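Local coordinates for protein endonuclease II (Enterobacteria phage t4, PDB 2WSH) that nicks and cleaves cytosine-containing double-stranded DNA at preferred sequences, breaking down host DNA so that the phage can reuse its nucleotides, at residues 70-75 with 86-91; 42-47 with 52-57; 13-18 with 126-131; 66-71 with 97-102. The protein carries 1 engineered substitution. One frame throughout, in Å; residues are numbered along the deposited sequence.

Interaction 1: 70-75 with 86-91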
# COMPACT_ATOMS: atom_id res chain seq x y z
N THR A 70 -8.61 -29.62 -21.18
CA THR A 70 -9.91 -30.20 -21.45
C THR A 70 -10.47 -29.75 -22.79
O THR A 70 -10.88 -30.57 -23.61
CB THR A 70 -10.92 -29.84 -20.34
OG1 THR A 70 -10.45 -30.37 -19.10
CG2 THR A 70 -12.29 -30.44 -20.66
N ALA A 71 -10.48 -28.44 -23.02
CA ALA A 71 -10.98 -27.88 -24.28
C ALA A 71 -10.31 -28.56 -25.47
O ALA A 71 -10.96 -28.90 -26.46
CB ALA A 71 -10.76 -26.38 -24.34
N ILE A 72 -9.00 -28.77 -25.36
CA ILE A 72 -8.23 -29.35 -26.45
C ILE A 72 -8.50 -30.84 -26.62
O ILE A 72 -8.73 -31.32 -27.73
CB ILE A 72 -6.71 -29.11 -26.26
CG1 ILE A 72 -6.41 -27.61 -26.30
CG2 ILE A 72 -5.90 -29.87 -27.31
CD1 ILE A 72 -5.01 -27.24 -25.84
N ASN A 73 -8.48 -31.58 -25.51
CA ASN A 73 -8.74 -33.01 -25.54
C ASN A 73 -10.16 -33.32 -26.02
O ASN A 73 -10.38 -34.33 -26.69
CB ASN A 73 -8.49 -33.64 -24.17
CG ASN A 73 -7.01 -33.84 -23.88
OD1 ASN A 73 -6.16 -33.61 -24.74
ND2 ASN A 73 -6.71 -34.28 -22.67
N ARG A 74 -11.10 -32.46 -25.67
CA ARG A 74 -12.49 -32.65 -26.07
C ARG A 74 -12.77 -32.08 -27.46
O ARG A 74 -13.86 -32.24 -27.99
CB ARG A 74 -13.43 -32.00 -25.05
CG ARG A 74 -13.41 -32.67 -23.69
CD ARG A 74 -13.79 -34.14 -23.82
NE ARG A 74 -13.72 -34.84 -22.55
CZ ARG A 74 -14.21 -36.06 -22.35
NH1 ARG A 74 -14.81 -36.71 -23.34
NH2 ARG A 74 -14.10 -36.63 -21.15
N LYS A 75 -11.77 -31.42 -28.04
CA LYS A 75 -11.95 -30.75 -29.32
C LYS A 75 -13.13 -29.79 -29.24
O LYS A 75 -13.95 -29.71 -30.15
CB LYS A 75 -12.15 -31.76 -30.45
CG LYS A 75 -10.91 -32.60 -30.74
CD LYS A 75 -11.22 -33.76 -31.68
CE LYS A 75 -9.95 -34.47 -32.12
NZ LYS A 75 -9.11 -34.89 -30.96
N LEU A 86 -4.49 -22.39 -30.67
CA LEU A 86 -3.08 -22.06 -30.90
C LEU A 86 -2.17 -23.03 -30.16
O LEU A 86 -1.16 -23.48 -30.69
CB LEU A 86 -2.80 -20.62 -30.46
CG LEU A 86 -3.45 -19.53 -31.32
CD1 LEU A 86 -3.70 -18.27 -30.50
CD2 LEU A 86 -2.59 -19.21 -32.53
N ILE A 87 -2.55 -23.36 -28.93
CA ILE A 87 -1.80 -24.31 -28.12
C ILE A 87 -1.77 -25.69 -28.79
O ILE A 87 -0.74 -26.36 -28.83
CB ILE A 87 -2.41 -24.45 -26.71
CG1 ILE A 87 -2.25 -23.14 -25.93
CG2 ILE A 87 -1.77 -25.61 -25.95
CD1 ILE A 87 -3.05 -23.10 -24.63
N HIS A 88 -2.92 -26.10 -29.33
CA HIS A 88 -3.02 -27.41 -29.96
C HIS A 88 -2.17 -27.53 -31.22
O HIS A 88 -1.56 -28.57 -31.46
CB HIS A 88 -4.48 -27.77 -30.25
CG HIS A 88 -4.67 -29.19 -30.67
ND1 HIS A 88 -5.59 -29.57 -31.63
CD2 HIS A 88 -4.04 -30.33 -30.28
CE1 HIS A 88 -5.53 -30.88 -31.79
NE2 HIS A 88 -4.60 -31.36 -30.99
N SER A 89 -2.14 -26.48 -32.03
CA SER A 89 -1.32 -26.49 -33.24
C SER A 89 0.17 -26.42 -32.90
O SER A 89 1.00 -26.97 -33.63
CB SER A 89 -1.73 -25.37 -34.20
OG SER A 89 -1.58 -24.10 -33.60
N ALA A 90 0.50 -25.76 -31.80
CA ALA A 90 1.88 -25.76 -31.32
C ALA A 90 2.27 -27.19 -30.95
O ALA A 90 3.32 -27.69 -31.36
CB ALA A 90 2.05 -24.83 -30.13
N LEU A 91 1.42 -27.84 -30.16
CA LEU A 91 1.63 -29.22 -29.77
C LEU A 91 1.76 -30.12 -31.00
O LEU A 91 2.67 -30.94 -31.09
CB LEU A 91 0.48 -29.71 -28.89
CG LEU A 91 0.45 -29.15 -27.46
CD1 LEU A 91 -0.87 -29.49 -26.79
CD2 LEU A 91 1.62 -29.68 -26.65
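Ile72 carries this contact from one helix, meeting Ile87 and His88 of the other, and its CB acts as a fork between them. One prong is CG2, set opposite the backbone N (chi1 -64° for the CG1 branch). It reaches the imidazole of His88 obliquely, 3.5 Å from His88 CD2 and 3.6 Å from His88 CG. The other prong runs through CG1, which is mainly a spacer here: the extended second torsion (chi2 168°) carries CD1 outward to Ile87, where Ile72 CD1 lies 3.6 Å from Ile87 CG2 and 3.9 Å from Ile87 CB. These two isoleucine side chains meet at about a right angle. No hydrogen bond joins the segments, so the contact rests on van der Waals packing, one branch to each partner. Just beyond, the helix ends in a Schellman motif: Lys75 has positive phi, and its N bonds back to Ile72 O at 3.1 Å. Ile31 and Ser84 also touch Ile72, while Trp136 lies against Ile87. The closest CA atoms, those of Ile72 and His88, are 6.6 Å apart, a close approach between helices 61-73 and 82-92 of the GIY-YIG catalytic domain.

Interaction 2: 42-47 with 52-57. With PO4 (phosphate ion), chain E.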
# COMPACT_ATOMS: atom_id res chain seq x y z
N VAL A 42 -2.06 -15.36 -9.60
CA VAL A 42 -0.79 -15.18 -10.28
C VAL A 42 -0.92 -14.60 -11.68
O VAL A 42 -1.99 -14.67 -12.31
CB VAL A 42 -0.04 -16.52 -10.43
CG1 VAL A 42 0.27 -17.12 -9.06
CG2 VAL A 42 -0.86 -17.49 -11.27
N ILE A 43 0.17 -14.03 -12.16
CA ILE A 43 0.34 -13.76 -13.57
C ILE A 43 0.94 -15.03 -14.15
O ILE A 43 1.90 -15.57 -13.60
CB ILE A 43 1.31 -12.60 -13.82
CG1 ILE A 43 0.70 -11.28 -13.34
CG2 ILE A 43 1.70 -12.52 -15.29
CD1 ILE A 43 -0.61 -10.93 -14.02
N TYR A 44 0.36 -15.53 -15.23
CA TYR A 44 0.96 -16.69 -15.87
C TYR A 44 1.45 -16.38 -17.27
O TYR A 44 0.98 -15.44 -17.91
CB TYR A 44 0.02 -17.91 -15.84
CG TYR A 44 -1.19 -17.86 -16.76
CD1 TYR A 44 -1.14 -18.41 -18.03
CD2 TYR A 44 -2.39 -17.30 -16.33
CE1 TYR A 44 -2.24 -18.40 -18.86
CE2 TYR A 44 -3.50 -17.28 -17.16
CZ TYR A 44 -3.41 -17.84 -18.42
OH TYR A 44 -4.50 -17.83 -19.25
N ALA A 45 2.43 -17.14 -17.71
CA ALA A 45 3.03 -16.92 -19.01
C ALA A 45 3.01 -18.22 -19.78
O ALA A 45 3.35 -19.28 -19.25
CB ALA A 45 4.46 -16.41 -18.86
N ILE A 46 2.59 -18.15 -21.04
CA ILE A 46 2.67 -19.30 -21.91
C ILE A 46 3.88 -19.13 -22.81
O ILE A 46 4.06 -18.07 -23.40
CB ILE A 46 1.40 -19.44 -22.77
CG1 ILE A 46 0.16 -19.49 -21.88
CG2 ILE A 46 1.48 -20.69 -23.65
CD1 ILE A 46 -1.12 -19.78 -22.63
N ALA A 47 4.70 -20.17 -22.89
CA ALA A 47 5.91 -20.14 -23.70
C ALA A 47 5.91 -21.29 -24.70
O ALA A 47 5.61 -22.43 -24.35
CB ALA A 47 7.15 -20.21 -22.82
N LEU A 52 7.94 -16.32 -25.25
CA LEU A 52 6.71 -15.83 -24.65
C LEU A 52 5.66 -15.56 -25.72
O LEU A 52 5.90 -14.79 -26.65
CB LEU A 52 7.00 -14.54 -23.88
CG LEU A 52 5.83 -13.88 -23.15
CD1 LEU A 52 5.36 -14.77 -22.01
CD2 LEU A 52 6.23 -12.51 -22.62
N VAL A 53 4.49 -16.17 -25.58
CA VAL A 53 3.39 -15.91 -26.51
C VAL A 53 2.18 -15.28 -25.84
O VAL A 53 1.34 -14.69 -26.52
CB VAL A 53 2.96 -17.18 -27.27
CG1 VAL A 53 4.13 -17.75 -28.05
CG2 VAL A 53 2.38 -18.22 -26.31
N TYR A 54 2.08 -15.38 -24.52
CA TYR A 54 0.88 -14.91 -23.84
C TYR A 54 1.09 -14.62 -22.36
O TYR A 54 1.74 -15.38 -21.65
CB TYR A 54 -0.24 -15.94 -23.99
CG TYR A 54 -1.56 -15.50 -23.40
CD1 TYR A 54 -2.36 -14.56 -24.03
CD2 TYR A 54 -2.02 -16.05 -22.20
CE1 TYR A 54 -3.57 -14.16 -23.50
CE2 TYR A 54 -3.24 -15.66 -21.66
CZ TYR A 54 -4.00 -14.71 -22.31
OH TYR A 54 -5.21 -14.32 -21.78
N ILE A 55 0.51 -13.51 -21.91
CA ILE A 55 0.47 -13.17 -20.49
C ILE A 55 -0.98 -13.19 -20.03
O ILE A 55 -1.81 -12.47 -20.57
CB ILE A 55 1.05 -11.77 -20.22
CG1 ILE A 55 2.56 -11.76 -20.41
CG2 ILE A 55 0.70 -11.31 -18.81
CD1 ILE A 55 3.31 -12.48 -19.31
N GLY A 56 -1.28 -14.03 -19.04
CA GLY A 56 -2.61 -14.09 -18.48
C GLY A 56 -2.61 -13.82 -16.99
O GLY A 56 -1.56 -13.74 -16.37
N LYS A 57 -3.80 -13.65 -16.42
CA LYS A 57 -3.93 -13.57 -14.97
C LYS A 57 -5.01 -14.54 -14.53
O LYS A 57 -5.93 -14.83 -15.29
CB LYS A 57 -4.28 -12.14 -14.54
CG LYS A 57 -5.62 -11.65 -15.08
CD LYS A 57 -5.85 -10.19 -14.72
CE LYS A 57 -7.21 -9.70 -15.22
NZ LYS A 57 -7.37 -8.23 -15.03
P PO4 E . -7.53 -16.08 -19.40
O1 PO4 E . -6.42 -15.14 -19.78
O2 PO4 E . -8.42 -15.44 -18.36
O3 PO4 E . -8.36 -16.46 -20.61
O4 PO4 E . -6.89 -17.32 -18.84
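Tyr44 and Tyr54, one from each strand, grip the same phosphate ion through their hydroxyls: Tyr44 OH to phosphate O4 and Tyr54 OH to phosphate O1 measure 2.5 Å each, shorter than usual hydrogen bonds, so the exact lengths are doubtful. Each oxygen lies near the plane of its ring, at the phenol edge. Arg64 NH1 and Lys83 NZ also hydrogen-bond the ion, and Tyr44 OH has a further partner in Tyr68 OH. Between the strands, four backbone bonds hold the antiparallel pair together. Tyr44 and Gly56 bond to each other in both directions, and Ile46 N donates to Tyr54 O. Val53 N meets Ile46 O at 2.9 Å in an almost straight bond (179° at the hydrogen). Val53 and Tyr54 both face Ile46, which makes a classic beta bulge. The hairpin holds the two motifs that name the GIY-YIG family, here Val42-Ile43-Tyr44 and Tyr54-Ile55-Gly56. The phosphate, probably from the crystallisation liquor, is consistent with a place for a DNA phosphate. The first torsion of Tyr44 (chi1 72°) lodges CG between backbone N and carbonyl carbon and folds the ring across the partner strand. Gly56 CA, with no side chain in the way, lies over one ring face in a CH-pi contact, 3.9 Å from the Tyr44 centroid. The ring planes of Tyr44 and Tyr54 stand at 54°, neither stacked nor edge-to-face. On the same sheet face, Ile46 CD1 comes to 3.9 Å from Tyr54 CD2. The other face is aliphatic: Ala45 CB packs 3.7 Å from Leu52 CD1 and Ile43 CG2 3.9 Å from Ile55 CG2, while Lys57, at the border, directs its amine to Asp122.

Interaction 3: 13-18 with 126-131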
# COMPACT_ATOMS: atom_id res chain seq x y z
N THR A 13 13.87 -14.97 -15.17
CA THR A 13 14.79 -14.57 -14.10
C THR A 13 14.60 -13.11 -13.70
O THR A 13 14.65 -12.76 -12.52
CB THR A 13 16.26 -14.83 -14.49
OG1 THR A 13 17.12 -14.44 -13.41
CG2 THR A 13 16.64 -14.06 -15.74
N GLU A 14 14.37 -12.25 -14.69
CA GLU A 14 14.20 -10.83 -14.45
C GLU A 14 12.92 -10.53 -13.66
O GLU A 14 12.88 -9.59 -12.86
CB GLU A 14 14.20 -10.06 -15.78
CG GLU A 14 14.35 -8.56 -15.64
CD GLU A 14 14.52 -7.87 -16.99
OE1 GLU A 14 14.51 -6.63 -17.02
OE2 GLU A 14 14.67 -8.58 -18.01
N TYR A 15 11.89 -11.33 -13.88
CA TYR A 15 10.60 -11.07 -13.25
C TYR A 15 10.13 -12.21 -12.36
O TYR A 15 8.95 -12.29 -12.00
CB TYR A 15 9.55 -10.75 -14.32
CG TYR A 15 9.88 -9.50 -15.07
CD1 TYR A 15 9.50 -8.26 -14.57
CD2 TYR A 15 10.59 -9.54 -16.26
CE1 TYR A 15 9.81 -7.09 -15.25
CE2 TYR A 15 10.90 -8.38 -16.94
CZ TYR A 15 10.51 -7.16 -16.43
OH TYR A 15 10.81 -6.00 -17.10
N SER A 16 11.06 -13.08 -12.00
CA SER A 16 10.78 -14.18 -11.09
C SER A 16 9.59 -15.02 -11.53
O SER A 16 8.71 -15.33 -10.73
CB SER A 16 10.57 -13.65 -9.66
OG SER A 16 11.78 -13.16 -9.12
N PHE A 17 9.56 -15.39 -12.80
CA PHE A 17 8.61 -16.39 -13.26
C PHE A 17 9.19 -17.76 -12.98
O PHE A 17 10.33 -18.05 -13.34
CB PHE A 17 8.33 -16.23 -14.76
CG PHE A 17 7.32 -15.16 -15.09
CD1 PHE A 17 5.97 -15.46 -15.12
CD2 PHE A 17 7.73 -13.87 -15.37
CE1 PHE A 17 5.04 -14.48 -15.42
CE2 PHE A 17 6.81 -12.88 -15.68
CZ PHE A 17 5.46 -13.19 -15.70
N ILE A 18 8.41 -18.60 -12.32
CA ILE A 18 8.84 -19.95 -12.03
C ILE A 18 8.03 -20.93 -12.88
O ILE A 18 6.81 -20.81 -12.97
CB ILE A 18 8.68 -20.27 -10.53
CG1 ILE A 18 9.65 -19.41 -9.72
CG2 ILE A 18 8.91 -21.75 -10.26
CD1 ILE A 18 9.33 -19.35 -8.25
N PRO A 126 -1.68 -5.65 -17.33
CA PRO A 126 -1.63 -4.58 -18.34
C PRO A 126 -0.21 -4.13 -18.63
O PRO A 126 0.11 -3.81 -19.78
CB PRO A 126 -2.40 -3.44 -17.66
CG PRO A 126 -3.31 -4.11 -16.71
CD PRO A 126 -2.59 -5.32 -16.22
N LEU A 127 0.64 -4.10 -17.61
CA LEU A 127 2.02 -3.62 -17.77
C LEU A 127 2.92 -4.64 -18.47
O LEU A 127 3.82 -4.26 -19.21
CB LEU A 127 2.61 -3.23 -16.41
CG LEU A 127 1.99 -2.00 -15.74
CD1 LEU A 127 2.58 -1.80 -14.36
CD2 LEU A 127 2.18 -0.75 -16.59
N PHE A 128 2.68 -5.92 -18.21
CA PHE A 128 3.43 -6.97 -18.90
C PHE A 128 3.05 -7.00 -20.38
O PHE A 128 3.90 -7.17 -21.25
CB PHE A 128 3.16 -8.33 -18.27
CG PHE A 128 4.04 -8.63 -17.09
CD1 PHE A 128 5.41 -8.72 -17.24
CD2 PHE A 128 3.49 -8.84 -15.83
CE1 PHE A 128 6.23 -9.00 -16.16
CE2 PHE A 128 4.31 -9.12 -14.74
CZ PHE A 128 5.67 -9.20 -14.91
N ILE A 129 1.76 -6.83 -20.66
CA ILE A 129 1.28 -6.84 -22.03
C ILE A 129 1.86 -5.66 -22.82
O ILE A 129 2.33 -5.83 -23.95
CB ILE A 129 -0.26 -6.83 -22.08
CG1 ILE A 129 -0.81 -8.13 -21.49
CG2 ILE A 129 -0.74 -6.63 -23.50
CD1 ILE A 129 -2.32 -8.15 -21.35
N LYS A 130 1.83 -4.47 -22.23
CA LYS A 130 2.42 -3.30 -22.87
C LYS A 130 3.93 -3.46 -23.03
O LYS A 130 4.53 -2.95 -23.98
CB LYS A 130 2.11 -2.03 -22.08
CG LYS A 130 2.97 -0.83 -22.45
CD LYS A 130 2.76 0.33 -21.49
CE LYS A 130 1.51 1.13 -21.84
NZ LYS A 130 1.73 2.03 -23.01
N LEU A 131 4.54 -4.19 -22.10
CA LEU A 131 5.99 -4.37 -22.11
C LEU A 131 6.45 -5.32 -23.21
O LEU A 131 7.38 -5.02 -23.95
CB LEU A 131 6.47 -4.87 -20.74
CG LEU A 131 7.99 -5.02 -20.57
CD1 LEU A 131 8.71 -3.73 -20.93
CD2 LEU A 131 8.33 -5.45 -19.15
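Tyr15, Phe17 and Phe128 share one first-torsion setting, with CG opposite the carbonyl carbon and beside the backbone N (chi1 -63° for Tyr15), and it brings the three rings into one cluster. Phe128, from the helix, stands in the middle and plays two roles. Its edge enters over one face of Tyr15: Phe128 CE1 lies 3.7 Å from Tyr15 CD1, the centroids of these rings are 5.4 Å apart and their planes meet at 77°, a T-shaped pair. In turn the face of Phe128 receives the edge of Phe17, with Phe17 CE2 3.9 Å from Phe128 CZ, centroids 5.5 Å apart and planes at 66°. A third touch comes one helical turn on, where the methyl Leu131 CD2 sits 3.3 Å from Tyr15 OH, a close van der Waals approach. No hydrogen bond crosses between 13-18 and 126-131. Glu112 and Leu113 of a neighbouring subunit rest on Tyr15 and Phe128 respectively. The cluster thus pins the segment that leaves helix 8-14 against helix 121-132. Ile43 of strand 42-48 and Arg102 of strand 97-111 lie against both Phe17 and Phe128, and Met8 and Ile11 of helix 8-14 pack on Phe17.

Interaction 4: 66-71 with 97-102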
# COMPACT_ATOMS: atom_id res chain seq x y z
N ASN A 66 -6.01 -26.68 -16.70
CA ASN A 66 -6.88 -27.83 -16.98
C ASN A 66 -8.03 -27.48 -17.93
O ASN A 66 -8.48 -28.33 -18.70
CB ASN A 66 -7.39 -28.45 -15.68
CG ASN A 66 -6.42 -29.46 -15.10
OD1 ASN A 66 -6.19 -29.49 -13.89
ND2 ASN A 66 -5.83 -30.28 -15.96
N TYR A 67 -8.49 -26.23 -17.86
CA TYR A 67 -9.46 -25.71 -18.81
C TYR A 67 -8.90 -25.83 -20.22
O TYR A 67 -9.58 -26.33 -21.12
CB TYR A 67 -9.79 -24.25 -18.46
CG TYR A 67 -10.54 -23.47 -19.52
CD1 TYR A 67 -11.91 -23.22 -19.38
CD2 TYR A 67 -9.89 -22.96 -20.64
CE1 TYR A 67 -12.60 -22.50 -20.34
CE2 TYR A 67 -10.57 -22.24 -21.60
CZ TYR A 67 -11.93 -22.01 -21.45
OH TYR A 67 -12.61 -21.29 -22.40
N TYR A 68 -7.66 -25.38 -20.41
CA TYR A 68 -6.99 -25.50 -21.70
C TYR A 68 -6.91 -26.96 -22.12
O TYR A 68 -7.30 -27.31 -23.23
CB TYR A 68 -5.56 -24.93 -21.64
CG TYR A 68 -5.49 -23.42 -21.58
CD1 TYR A 68 -6.08 -22.63 -22.56
CD2 TYR A 68 -4.79 -22.78 -20.57
CE1 TYR A 68 -6.01 -21.25 -22.51
CE2 TYR A 68 -4.71 -21.40 -20.51
CZ TYR A 68 -5.32 -20.64 -21.48
OH TYR A 68 -5.23 -19.27 -21.42
N ARG A 69 -6.39 -27.81 -21.23
CA ARG A 69 -6.24 -29.23 -21.52
C ARG A 69 -7.55 -29.87 -21.95
O ARG A 69 -7.61 -30.59 -22.95
CB ARG A 69 -5.68 -29.97 -20.30
CG ARG A 69 -5.79 -31.47 -20.42
CD ARG A 69 -5.06 -32.19 -19.29
NE ARG A 69 -5.00 -33.63 -19.54
CZ ARG A 69 -5.95 -34.50 -19.20
NH1 ARG A 69 -7.04 -34.07 -18.57
NH2 ARG A 69 -5.81 -35.79 -19.47
N THR A 70 -8.61 -29.62 -21.18
CA THR A 70 -9.91 -30.20 -21.45
C THR A 70 -10.47 -29.75 -22.79
O THR A 70 -10.88 -30.57 -23.61
CB THR A 70 -10.92 -29.84 -20.34
OG1 THR A 70 -10.45 -30.37 -19.10
CG2 THR A 70 -12.29 -30.44 -20.66
N ALA A 71 -10.48 -28.44 -23.02
CA ALA A 71 -10.98 -27.88 -24.28
C ALA A 71 -10.31 -28.56 -25.47
O ALA A 71 -10.96 -28.90 -26.46
CB ALA A 71 -10.76 -26.38 -24.34
N VAL A 97 5.49 -26.65 -25.07
CA VAL A 97 4.53 -25.69 -24.53
C VAL A 97 4.63 -25.63 -23.01
O VAL A 97 4.31 -26.60 -22.31
CB VAL A 97 3.08 -26.07 -24.90
CG1 VAL A 97 2.09 -25.10 -24.27
CG2 VAL A 97 2.91 -26.13 -26.41
N GLU A 98 5.05 -24.48 -22.49
CA GLU A 98 5.29 -24.33 -21.06
C GLU A 98 4.46 -23.21 -20.44
O GLU A 98 4.18 -22.20 -21.08
CB GLU A 98 6.77 -24.06 -20.80
CG GLU A 98 7.69 -25.18 -21.25
CD GLU A 98 9.16 -24.81 -21.12
OE1 GLU A 98 9.58 -23.82 -21.75
OE2 GLU A 98 9.89 -25.51 -20.39
N PHE A 99 4.06 -23.42 -19.20
CA PHE A 99 3.42 -22.39 -18.40
C PHE A 99 4.32 -21.97 -17.26
O PHE A 99 4.84 -22.82 -16.53
CB PHE A 99 2.09 -22.91 -17.84
CG PHE A 99 1.01 -23.04 -18.87
CD1 PHE A 99 0.07 -22.04 -19.03
CD2 PHE A 99 0.94 -24.16 -19.68
CE1 PHE A 99 -0.93 -22.15 -19.98
CE2 PHE A 99 -0.05 -24.28 -20.63
CZ PHE A 99 -0.99 -23.27 -20.78
N TYR A 100 4.52 -20.67 -17.10
CA TYR A 100 5.23 -20.11 -15.96
C TYR A 100 4.26 -19.32 -15.10
O TYR A 100 3.24 -18.83 -15.58
CB TYR A 100 6.35 -19.18 -16.43
CG TYR A 100 7.54 -19.88 -17.03
CD1 TYR A 100 8.76 -19.90 -16.36
CD2 TYR A 100 7.47 -20.50 -18.27
CE1 TYR A 100 9.87 -20.53 -16.90
CE2 TYR A 100 8.56 -21.14 -18.82
CZ TYR A 100 9.76 -21.15 -18.13
OH TYR A 100 10.86 -21.77 -18.68
N ALA A 101 4.58 -19.19 -13.81
CA ALA A 101 3.74 -18.41 -12.91
C ALA A 101 4.55 -17.40 -12.12
O ALA A 101 5.64 -17.71 -11.64
CB ALA A 101 2.99 -19.34 -11.96
N ARG A 102 4.01 -16.19 -12.00
CA ARG A 102 4.61 -15.16 -11.16
C ARG A 102 3.65 -14.81 -10.03
O ARG A 102 2.57 -14.28 -10.27
CB ARG A 102 4.94 -13.91 -11.98
CG ARG A 102 5.23 -12.67 -11.14
CD ARG A 102 5.59 -11.47 -12.02
NE ARG A 102 5.51 -10.21 -11.29
CZ ARG A 102 6.54 -9.61 -10.69
NH1 ARG A 102 7.75 -10.15 -10.74
NH2 ARG A 102 6.35 -8.47 -10.05
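Tyr68 of helix 61-73 and Phe99 of strand 97-111 meet through one side of each ring, and two interatomic distances define the fit. Tyr68 CD2 lies 3.8 Å from Phe99 CZ, while Tyr68 CE2 lies 3.9 Å from Phe99 CE1, so a C-C bond of one ring runs beside a C-C bond of the other. The ring planes are inclined by 32° and the centroids are 5.8 Å apart. That combination is neither an offset stack nor a T-shaped pair. Both side chains carry CG opposite the carbonyl carbon (chi1 -73° in each), which sends the rings out from helix and strand to bridge the distance between the backbones: the nearest CA atoms, of Tyr68 and Phe99, are 11.4 Å apart. Within the helix, Asn66 O accepts from both Thr70 N (2.8 Å) and Thr70 OG1 (2.9 Å), which approach its carbonyl plane from opposite faces and tie the side chain of Thr70 back onto the turn. Around the two rings, Ser84 and Ile87 of helix 82-92 touch Tyr68, and Tyr44, Ile46 and Leu23 touch Phe99, which places the pair in the layer between helices and sheet. The flank and the tip of Tyr68 differ in chemistry. Its CD2-CE2 side is held by apolar contact with Phe99, whereas its hydroxyl bonds to Tyr44 OH and Lys83 NZ, beside the bound phosphate. Dispersion contact with Phe99 thus probably helps to fix the ring whose polar tip belongs to the phosphate pocket.

In the fold
From the N terminus, interaction 3 opens first, at 13-18, and shuts only at 126-131; everything else falls within that span. Interaction 2 comes next as a tight hairpin, 42-47 with 52-57, complete before helix 61-73 begins. Interactions 4 and 1 then start from overlapping parts of helix 61-73, sharing Thr70 and Ala71: interaction 1 closes at 86-91 on helix 82-92, and interaction 4 ends later, on strand 97-111. Interaction 4 touches all the others. Its strand neighbours the hairpin in the sheet, its helix meets interaction 1, and Arg102 reaches interaction 3. Interactions 1 and 3, centres about 25 Å apart, lie on opposite sides of the chain's centre.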